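Local coordinates for albumin-1 (Psophocarpus tetragonolobus, PDB 1WBA), which serves as a 2S seed storage protein, although it belongs to the Kunitz-type family of leguminous protease inhibitors, at residues Ile72-Ile80 / Lys115-Gly123; Gly123-Leu132 / Asp163-Arg171. All coordinates share one frame; numbering follows the deposited sequence.

Contact 1. Residues Ile72-Ile80 / Lys115-Gly123; sequences ILENMRLKI and KGAFTIQKG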
loop_
_atom_site.group_PDB
_atom_site.type_symbol
_atom_site.label_atom_id
_atom_site.label_comp_id
_atom_site.label_asym_id
_atom_site.label_seq_id
_atom_site.Cartn_x
_atom_site.Cartn_y
_atom_site.Cartn_z
ATOM N N ILE A 72 9.241 -11.132 5.514
ATOM C CA ILE A 72 8.446 -10.004 5.984
ATOM C C ILE A 72 7.586 -10.528 7.108
ATOM O O ILE A 72 6.949 -11.570 6.963
ATOM C CB ILE A 72 7.525 -9.428 4.860
ATOM C CG1 ILE A 72 8.368 -8.908 3.678
ATOM C CG2 ILE A 72 6.612 -8.321 5.426
ATOM C CD1 ILE A 72 9.294 -7.752 4.024
ATOM N N LEU A 73 7.601 -9.830 8.241
ATOM C CA LEU A 73 6.822 -10.233 9.396
ATOM C C LEU A 73 5.735 -9.207 9.639
ATOM O O LEU A 73 5.849 -8.071 9.186
ATOM C CB LEU A 73 7.706 -10.322 10.650
ATOM C CG LEU A 73 8.957 -11.208 10.632
ATOM C CD1 LEU A 73 9.594 -11.155 12.008
ATOM C CD2 LEU A 73 8.613 -12.640 10.252
ATOM N N GLU A 74 4.695 -9.614 10.362
ATOM C CA GLU A 74 3.607 -8.715 10.693
ATOM C C GLU A 74 4.150 -7.676 11.641
ATOM O O GLU A 74 5.050 -7.957 12.437
ATOM C CB GLU A 74 2.465 -9.472 11.338
ATOM C CG GLU A 74 1.733 -10.373 10.390
ATOM C CD GLU A 74 0.580 -11.098 11.065
ATOM O OE1 GLU A 74 -0.039 -10.515 11.983
ATOM O OE2 GLU A 74 0.300 -12.248 10.676
ATOM N N ASN A 75 3.656 -6.454 11.492
ATOM C CA ASN A 75 4.059 -5.308 12.309
ATOM C C ASN A 75 5.478 -4.784 12.106
ATOM O O ASN A 75 5.934 -3.926 12.859
ATOM C CB ASN A 75 3.802 -5.586 13.789
ATOM C CG ASN A 75 2.378 -5.966 14.048
ATOM O OD1 ASN A 75 2.077 -7.092 14.435
ATOM N ND2 ASN A 75 1.479 -5.063 13.758
ATOM N N MET A 76 6.164 -5.298 11.092
ATOM C CA MET A 76 7.519 -4.886 10.743
ATOM C C MET A 76 7.398 -3.664 9.832
ATOM O O MET A 76 6.531 -3.657 8.952
ATOM C CB MET A 76 8.188 -6.034 9.985
ATOM C CG MET A 76 9.496 -5.681 9.229
ATOM S SD MET A 76 10.210 -7.073 8.390
ATOM C CE MET A 76 10.858 -7.978 9.704
ATOM N N ARG A 77 8.182 -2.616 10.094
ATOM C CA ARG A 77 8.134 -1.408 9.273
ATOM C C ARG A 77 8.657 -1.659 7.871
ATOM O O ARG A 77 9.770 -2.180 7.701
ATOM C CB ARG A 77 8.877 -0.254 9.950
ATOM C CG ARG A 77 8.281 0.102 11.310
ATOM C CD ARG A 77 9.051 1.231 11.976
ATOM N NE ARG A 77 8.752 2.550 11.412
ATOM C CZ ARG A 77 7.684 3.259 11.748
ATOM N NH1 ARG A 77 6.824 2.766 12.621
ATOM N NH2 ARG A 77 7.516 4.488 11.287
ATOM N N LEU A 78 7.872 -1.235 6.875
ATOM C CA LEU A 78 8.177 -1.463 5.468
ATOM C C LEU A 78 8.165 -0.249 4.585
ATOM O O LEU A 78 7.508 0.752 4.877
ATOM C CB LEU A 78 7.122 -2.396 4.867
ATOM C CG LEU A 78 6.723 -3.612 5.689
ATOM C CD1 LEU A 78 5.455 -4.181 5.098
ATOM C CD2 LEU A 78 7.866 -4.634 5.716
ATOM N N LYS A 79 8.823 -0.415 3.447
ATOM C CA LYS A 79 8.872 0.570 2.388
ATOM C C LYS A 79 8.253 -0.208 1.224
ATOM O O LYS A 79 8.575 -1.388 1.021
ATOM C CB LYS A 79 10.314 0.965 2.072
ATOM C CG LYS A 79 10.443 1.890 0.867
ATOM C CD LYS A 79 11.784 2.627 0.852
ATOM C CE LYS A 79 11.773 3.855 1.789
ATOM N NZ LYS A 79 11.582 3.555 3.254
ATOM N N ILE A 80 7.315 0.415 0.510
ATOM C CA ILE A 80 6.650 -0.239 -0.614
ATOM C C ILE A 80 6.867 0.599 -1.852
ATOM O O ILE A 80 6.728 1.811 -1.804
ATOM C CB ILE A 80 5.130 -0.414 -0.344
ATOM C CG1 ILE A 80 4.921 -1.317 0.883
ATOM C CG2 ILE A 80 4.439 -1.038 -1.550
ATOM C CD1 ILE A 80 3.477 -1.517 1.303
ATOM N N LYS A 115 5.946 11.502 7.404
ATOM C CA LYS A 115 7.020 10.545 7.618
ATOM C C LYS A 115 6.470 9.351 8.395
ATOM O O LYS A 115 5.758 9.519 9.376
ATOM C CB LYS A 115 8.151 11.197 8.395
ATOM C CG LYS A 115 8.957 12.169 7.568
ATOM N N GLY A 116 6.795 8.148 7.944
ATOM C CA GLY A 116 6.314 6.959 8.610
ATOM C C GLY A 116 6.570 5.776 7.719
ATOM O O GLY A 116 7.180 5.919 6.655
ATOM N N ALA A 117 6.060 4.620 8.114
ATOM C CA ALA A 117 6.259 3.392 7.356
ATOM C C ALA A 117 4.967 2.617 7.345
ATOM O O ALA A 117 4.072 2.898 8.133
ATOM C CB ALA A 117 7.369 2.532 8.004
ATOM N N PHE A 118 4.889 1.632 6.458
ATOM C CA PHE A 118 3.715 0.785 6.334
ATOM C C PHE A 118 3.971 -0.494 7.098
ATOM O O PHE A 118 5.123 -0.850 7.289
ATOM C CB PHE A 118 3.483 0.437 4.859
ATOM C CG PHE A 118 3.096 1.614 4.019
ATOM C CD1 PHE A 118 1.782 2.049 3.988
ATOM C CD2 PHE A 118 4.052 2.317 3.300
ATOM C CE1 PHE A 118 1.418 3.179 3.248
ATOM C CE2 PHE A 118 3.701 3.442 2.563
ATOM C CZ PHE A 118 2.377 3.876 2.539
ATOM N N THR A 119 2.917 -1.129 7.616
ATOM C CA THR A 119 3.059 -2.436 8.296
ATOM C C THR A 119 1.915 -3.334 7.821
ATOM O O THR A 119 0.935 -2.854 7.228
ATOM C CB THR A 119 3.042 -2.362 9.858
ATOM O OG1 THR A 119 1.770 -1.914 10.318
ATOM C CG2 THR A 119 4.105 -1.436 10.378
ATOM N N ILE A 120 2.031 -4.626 8.085
ATOM C CA ILE A 120 1.014 -5.588 7.674
ATOM C C ILE A 120 0.547 -6.370 8.891
ATOM O O ILE A 120 1.367 -6.718 9.751
ATOM C CB ILE A 120 1.609 -6.629 6.678
ATOM C CG1 ILE A 120 2.068 -5.949 5.385
ATOM C CG2 ILE A 120 0.598 -7.721 6.400
ATOM C CD1 ILE A 120 2.964 -6.806 4.494
ATOM N N GLN A 121 -0.758 -6.624 8.976
ATOM C CA GLN A 121 -1.346 -7.415 10.056
ATOM C C GLN A 121 -2.396 -8.309 9.425
ATOM O O GLN A 121 -2.850 -8.019 8.322
ATOM C CB GLN A 121 -2.053 -6.534 11.069
ATOM C CG GLN A 121 -1.164 -5.873 12.058
ATOM C CD GLN A 121 -1.944 -5.277 13.194
ATOM O OE1 GLN A 121 -3.175 -5.328 13.224
ATOM N NE2 GLN A 121 -1.247 -4.674 14.121
ATOM N N LYS A 122 -2.766 -9.401 10.095
ATOM C CA LYS A 122 -3.806 -10.292 9.586
ATOM C C LYS A 122 -5.039 -9.438 9.355
ATOM O O LYS A 122 -5.387 -8.621 10.208
ATOM C CB LYS A 122 -4.153 -11.365 10.608
ATOM C CG LYS A 122 -3.121 -12.433 10.710
ATOM C CD LYS A 122 -3.507 -13.476 11.739
ATOM C CE LYS A 122 -2.327 -14.410 12.001
ATOM N NZ LYS A 122 -1.178 -13.713 12.682
ATOM N N GLY A 123 -5.699 -9.641 8.222
ATOM C CA GLY A 123 -6.861 -8.843 7.877
ATOM C C GLY A 123 -8.210 -9.447 8.206
ATOM O O GLY A 123 -9.183 -8.706 8.362
HETATM O O HOH W 1 4.734 -5.504 8.249
#
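A single water oxygen ties Ile120 to the type II turn Leu73-Met76: it accepts from Ile120 N at 2.8 Å and donates to both Leu73 O and Met76 O. Beside it, Asn75 N binds Ile120 O directly (2.9 Å) in the carbonyl plane; asparagine suits this third turn position because it tolerates a positive phi (69°). Farther along, Leu78 and Phe118 form one antiparallel hydrogen-bonded pair, Leu78 N meeting Phe118 O at 2.8 Å. The short segments 78-80 and 116-122 run at 95° to each other, and Leu78-Phe118 is the single bridge between them.

Glu74, extended beyond CG, carries its carboxylate across Lys122, whose NZ reaches OE2 on the syn side (salt bridge, 2.9 Å). The bend at the end of the lysine chain (chi4 67°) turns NZ back to this oxygen; Lys122 NZ also makes a salt bridge with Asp3. On the apolar side, Ile120 CD1 lies 3.7 Å from Leu78 CD1 and also touches Ile72 CG2. Ala117 CB, a small methyl, lies over one face of the Arg77 guanidinium, which pairs with Glu62. The contact joins the turn and strand 78-82 to strand 116-122 within the beta-trefoil of the Kunitz-type inhibitor family.

Contact 2. Residues Gly123-Leu132 / Asp163-Arg171; sequences GSNTPRTYKL and DPLVVKFHR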
loop_
_atom_site.group_PDB
_atom_site.type_symbol
_atom_site.label_atom_id
_atom_site.label_comp_id
_atom_site.label_asym_id
_atom_site.label_seq_id
_atom_site.Cartn_x
_atom_site.Cartn_y
_atom_site.Cartn_z
ATOM N N GLY A 123 -5.699 -9.641 8.222
ATOM C CA GLY A 123 -6.861 -8.843 7.877
ATOM C C GLY A 123 -8.210 -9.447 8.206
ATOM O O GLY A 123 -9.183 -8.706 8.362
ATOM N N SER A 124 -8.296 -10.774 8.262
ATOM C CA SER A 124 -9.555 -11.443 8.585
ATOM C C SER A 124 -9.300 -12.847 9.092
ATOM O O SER A 124 -8.154 -13.287 9.229
ATOM C CB SER A 124 -10.499 -11.492 7.368
ATOM O OG SER A 124 -10.094 -12.447 6.399
ATOM N N ASN A 125 -10.382 -13.552 9.372
ATOM C CA ASN A 125 -10.257 -14.912 9.856
ATOM C C ASN A 125 -9.839 -15.825 8.699
ATOM O O ASN A 125 -9.262 -16.897 8.913
ATOM C CB ASN A 125 -11.556 -15.366 10.543
ATOM C CG ASN A 125 -11.749 -14.706 11.911
ATOM O OD1 ASN A 125 -10.787 -14.232 12.522
ATOM N ND2 ASN A 125 -12.991 -14.657 12.387
ATOM N N THR A 126 -10.115 -15.385 7.475
ATOM C CA THR A 126 -9.723 -16.142 6.301
ATOM C C THR A 126 -8.192 -16.137 6.234
ATOM O O THR A 126 -7.560 -15.088 6.317
ATOM C CB THR A 126 -10.275 -15.507 5.023
ATOM O OG1 THR A 126 -11.692 -15.349 5.153
ATOM C CG2 THR A 126 -9.963 -16.380 3.814
ATOM N N PRO A 127 -7.587 -17.325 6.105
ATOM C CA PRO A 127 -6.133 -17.481 6.028
ATOM C C PRO A 127 -5.507 -16.731 4.861
ATOM O O PRO A 127 -6.101 -16.634 3.786
ATOM C CB PRO A 127 -5.966 -18.986 5.832
ATOM C CG PRO A 127 -7.175 -19.545 6.527
ATOM C CD PRO A 127 -8.259 -18.632 6.053
ATOM N N ARG A 128 -4.287 -16.244 5.078
ATOM C CA ARG A 128 -3.527 -15.521 4.060
ATOM C C ARG A 128 -4.171 -14.203 3.625
ATOM O O ARG A 128 -3.918 -13.711 2.516
ATOM C CB ARG A 128 -3.259 -16.426 2.842
ATOM C CG ARG A 128 -2.634 -17.769 3.191
ATOM C CD ARG A 128 -2.694 -18.760 2.030
ATOM N NE ARG A 128 -2.305 -20.098 2.474
ATOM C CZ ARG A 128 -2.307 -21.196 1.715
ATOM N NH1 ARG A 128 -2.684 -21.147 0.443
ATOM N NH2 ARG A 128 -1.880 -22.347 2.221
ATOM N N THR A 129 -5.037 -13.660 4.475
ATOM C CA THR A 129 -5.650 -12.378 4.186
ATOM C C THR A 129 -5.024 -11.355 5.169
ATOM O O THR A 129 -4.835 -11.642 6.358
ATOM C CB THR A 129 -7.196 -12.409 4.279
ATOM O OG1 THR A 129 -7.600 -12.694 5.618
ATOM C CG2 THR A 129 -7.768 -13.444 3.319
ATOM N N TYR A 130 -4.696 -10.171 4.663
ATOM C CA TYR A 130 -4.042 -9.139 5.456
ATOM C C TYR A 130 -4.611 -7.755 5.241
ATOM O O TYR A 130 -5.431 -7.544 4.364
ATOM C CB TYR A 130 -2.559 -9.111 5.071
ATOM C CG TYR A 130 -1.894 -10.397 5.417
ATOM C CD1 TYR A 130 -1.401 -10.605 6.696
ATOM C CD2 TYR A 130 -1.860 -11.449 4.509
ATOM C CE1 TYR A 130 -0.888 -11.826 7.076
ATOM C CE2 TYR A 130 -1.345 -12.693 4.873
ATOM C CZ TYR A 130 -0.862 -12.870 6.164
ATOM O OH TYR A 130 -0.324 -14.073 6.542
ATOM N N LYS A 131 -4.167 -6.815 6.064
ATOM C CA LYS A 131 -4.564 -5.418 5.930
ATOM C C LYS A 131 -3.276 -4.635 6.067
ATOM O O LYS A 131 -2.295 -5.133 6.631
ATOM C CB LYS A 131 -5.571 -4.997 7.000
ATOM C CG LYS A 131 -5.047 -5.026 8.397
ATOM C CD LYS A 131 -6.086 -4.508 9.337
ATOM C CE LYS A 131 -5.659 -4.738 10.754
ATOM N NZ LYS A 131 -6.584 -4.068 11.701
ATOM N N LEU A 132 -3.270 -3.426 5.514
ATOM C CA LEU A 132 -2.098 -2.542 5.544
ATOM C C LEU A 132 -2.355 -1.385 6.503
ATOM O O LEU A 132 -3.470 -0.882 6.584
ATOM C CB LEU A 132 -1.812 -2.009 4.133
ATOM C CG LEU A 132 -1.528 -3.041 3.035
ATOM C CD1 LEU A 132 -1.319 -2.336 1.694
ATOM C CD2 LEU A 132 -0.313 -3.870 3.382
ATOM N N ASP A 163 -12.241 1.568 7.329
ATOM C CA ASP A 163 -12.529 0.143 7.359
ATOM C C ASP A 163 -11.354 -0.393 6.535
ATOM O O ASP A 163 -11.187 -0.008 5.388
ATOM C CB ASP A 163 -13.872 -0.110 6.666
ATOM C CG ASP A 163 -14.262 -1.574 6.644
ATOM O OD1 ASP A 163 -14.005 -2.284 7.643
ATOM O OD2 ASP A 163 -14.836 -2.003 5.615
ATOM N N PRO A 164 -10.501 -1.238 7.129
ATOM C CA PRO A 164 -9.330 -1.801 6.448
ATOM C C PRO A 164 -9.621 -2.514 5.141
ATOM O O PRO A 164 -10.591 -3.261 5.032
ATOM C CB PRO A 164 -8.785 -2.800 7.466
ATOM C CG PRO A 164 -9.312 -2.304 8.785
ATOM C CD PRO A 164 -10.689 -1.872 8.446
ATOM N N LEU A 165 -8.793 -2.261 4.137
ATOM C CA LEU A 165 -8.926 -2.927 2.851
ATOM C C LEU A 165 -8.233 -4.272 3.114
ATOM O O LEU A 165 -7.090 -4.298 3.557
ATOM C CB LEU A 165 -8.141 -2.147 1.788
ATOM C CG LEU A 165 -8.365 -2.306 0.271
ATOM C CD1 LEU A 165 -7.072 -1.915 -0.432
ATOM C CD2 LEU A 165 -8.764 -3.708 -0.137
ATOM N N VAL A 166 -8.929 -5.378 2.900
ATOM C CA VAL A 166 -8.331 -6.689 3.127
ATOM C C VAL A 166 -7.762 -7.162 1.795
ATOM O O VAL A 166 -8.458 -7.186 0.772
ATOM C CB VAL A 166 -9.356 -7.729 3.698
ATOM C CG1 VAL A 166 -8.691 -9.098 3.881
ATOM C CG2 VAL A 166 -9.902 -7.244 5.024
ATOM N N VAL A 167 -6.513 -7.600 1.824
ATOM C CA VAL A 167 -5.827 -8.018 0.613
ATOM C C VAL A 167 -5.117 -9.363 0.752
ATOM O O VAL A 167 -5.026 -9.930 1.845
ATOM C CB VAL A 167 -4.743 -6.956 0.224
ATOM C CG1 VAL A 167 -5.375 -5.587 0.061
ATOM C CG2 VAL A 167 -3.655 -6.881 1.306
ATOM N N LYS A 168 -4.617 -9.835 -0.383
ATOM C CA LYS A 168 -3.832 -11.043 -0.497
ATOM C C LYS A 168 -2.610 -10.634 -1.312
ATOM O O LYS A 168 -2.693 -9.720 -2.130
ATOM C CB LYS A 168 -4.593 -12.130 -1.257
ATOM C CG LYS A 168 -5.436 -13.051 -0.407
ATOM C CD LYS A 168 -6.057 -14.117 -1.287
ATOM C CE LYS A 168 -6.680 -15.221 -0.468
ATOM N NZ LYS A 168 -5.638 -15.925 0.323
ATOM N N PHE A 169 -1.476 -11.283 -1.075
ATOM C CA PHE A 169 -0.248 -10.993 -1.808
ATOM C C PHE A 169 0.044 -12.134 -2.770
ATOM O O PHE A 169 0.204 -13.276 -2.353
ATOM C CB PHE A 169 0.943 -10.824 -0.845
ATOM C CG PHE A 169 0.774 -9.696 0.141
ATOM C CD1 PHE A 169 1.092 -8.386 -0.221
ATOM C CD2 PHE A 169 0.276 -9.934 1.418
ATOM C CE1 PHE A 169 0.902 -7.323 0.674
ATOM C CE2 PHE A 169 0.085 -8.884 2.316
ATOM C CZ PHE A 169 0.402 -7.573 1.939
ATOM N N HIS A 170 0.081 -11.834 -4.063
ATOM C CA HIS A 170 0.376 -12.853 -5.067
ATOM C C HIS A 170 1.816 -12.737 -5.499
ATOM O O HIS A 170 2.272 -11.654 -5.880
ATOM C CB HIS A 170 -0.559 -12.716 -6.263
ATOM C CG HIS A 170 -1.972 -13.094 -5.942
ATOM N ND1 HIS A 170 -2.840 -12.243 -5.299
ATOM C CD2 HIS A 170 -2.635 -14.263 -6.102
ATOM C CE1 HIS A 170 -3.984 -12.869 -5.071
ATOM N NE2 HIS A 170 -3.883 -14.096 -5.549
ATOM N N ARG A 171 2.553 -13.833 -5.382
ATOM C CA ARG A 171 3.957 -13.810 -5.753
ATOM C C ARG A 171 4.034 -13.455 -7.236
ATOM O O ARG A 171 3.270 -13.985 -8.049
ATOM C CB ARG A 171 4.624 -15.162 -5.459
ATOM C CG ARG A 171 6.138 -15.143 -5.592
HETATM O O HOH W 2 -1.550 -13.255 0.879
HETATM O O HOH W 3 -5.450 -2.248 4.285
#
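Tyr130 and Val167 form an antiparallel hydrogen-bonded pair between neighbouring strands of the beta-trefoil. Tyr130 N meets Val167 O at 2.8 Å and Val167 N meets Tyr130 O at the same 2.8 Å, both bonds nearly straight. The short segments 130-132 and 166-171 run at 108° to each other.

The tyrosine side chain leaves with CG anti to its carbonyl carbon (chi1 -64°), which turns it to Phe169. Its CB touches Phe169 CE2 at 3.8 Å; CG comes next, at the edge of the phenylalanine ring and in its plane, and CD2 lies against CE2 and CD2 of that ring. The two rings meet obliquely, planes 45° apart. At the tip, OH bonds Tyr6 N. Tyrosine thus combines a ring for the interior with a hydroxyl for a backbone amide. Leu132 CD2 reaches the Phe169 edge at CZ.

Before the strand, the chain folds back at the type II turn Thr126-Thr129. Ser124 OG donates to Thr129 OG1 at 2.6 Å, while Thr129 CB rests 3.7 Å from Val166 CG1. A valine in place of Thr129 would keep the apolar contact with Val166 but would probably leave Ser124 OG without its acceptor and the loop freer to move. Gly123 suits its place, since a CB there would clash with Tyr130 C and come tight against Val166 CG1.

At Pro164, the extended Lys131 runs alongside the ring, Lys131 CD lying 3.7 Å from Pro164 CB; a lysine can cover a proline with its methylenes. Between Arg128 and Phe169, one water accepts from Phe169 N at 2.8 Å and donates to Arg128 O.

How the contacts relate
Contacts 1 and 2 follow one another along the chain and share Gly123, where strand 116-122 gives way to the loop leading to strand 130-136. Their centres lie 13 Å apart, yet they touch, because these two strands are antiparallel neighbours in one sheet: Gln121 O is 2.9 Å from Lys131 N, a probable hydrogen bond. Ile120 joins the apolar parts of both. Its CG2 lies 3.5 Å from Tyr130 CD1, and its CD1, besides its partners in contact 1, lies 3.7 Å from Phe169 CZ of contact 2. Tyr130 in turn touches Glu74. The apolar side chains of the two contacts thus meet at Ile120, with contact 1 nearer the centre of the chain.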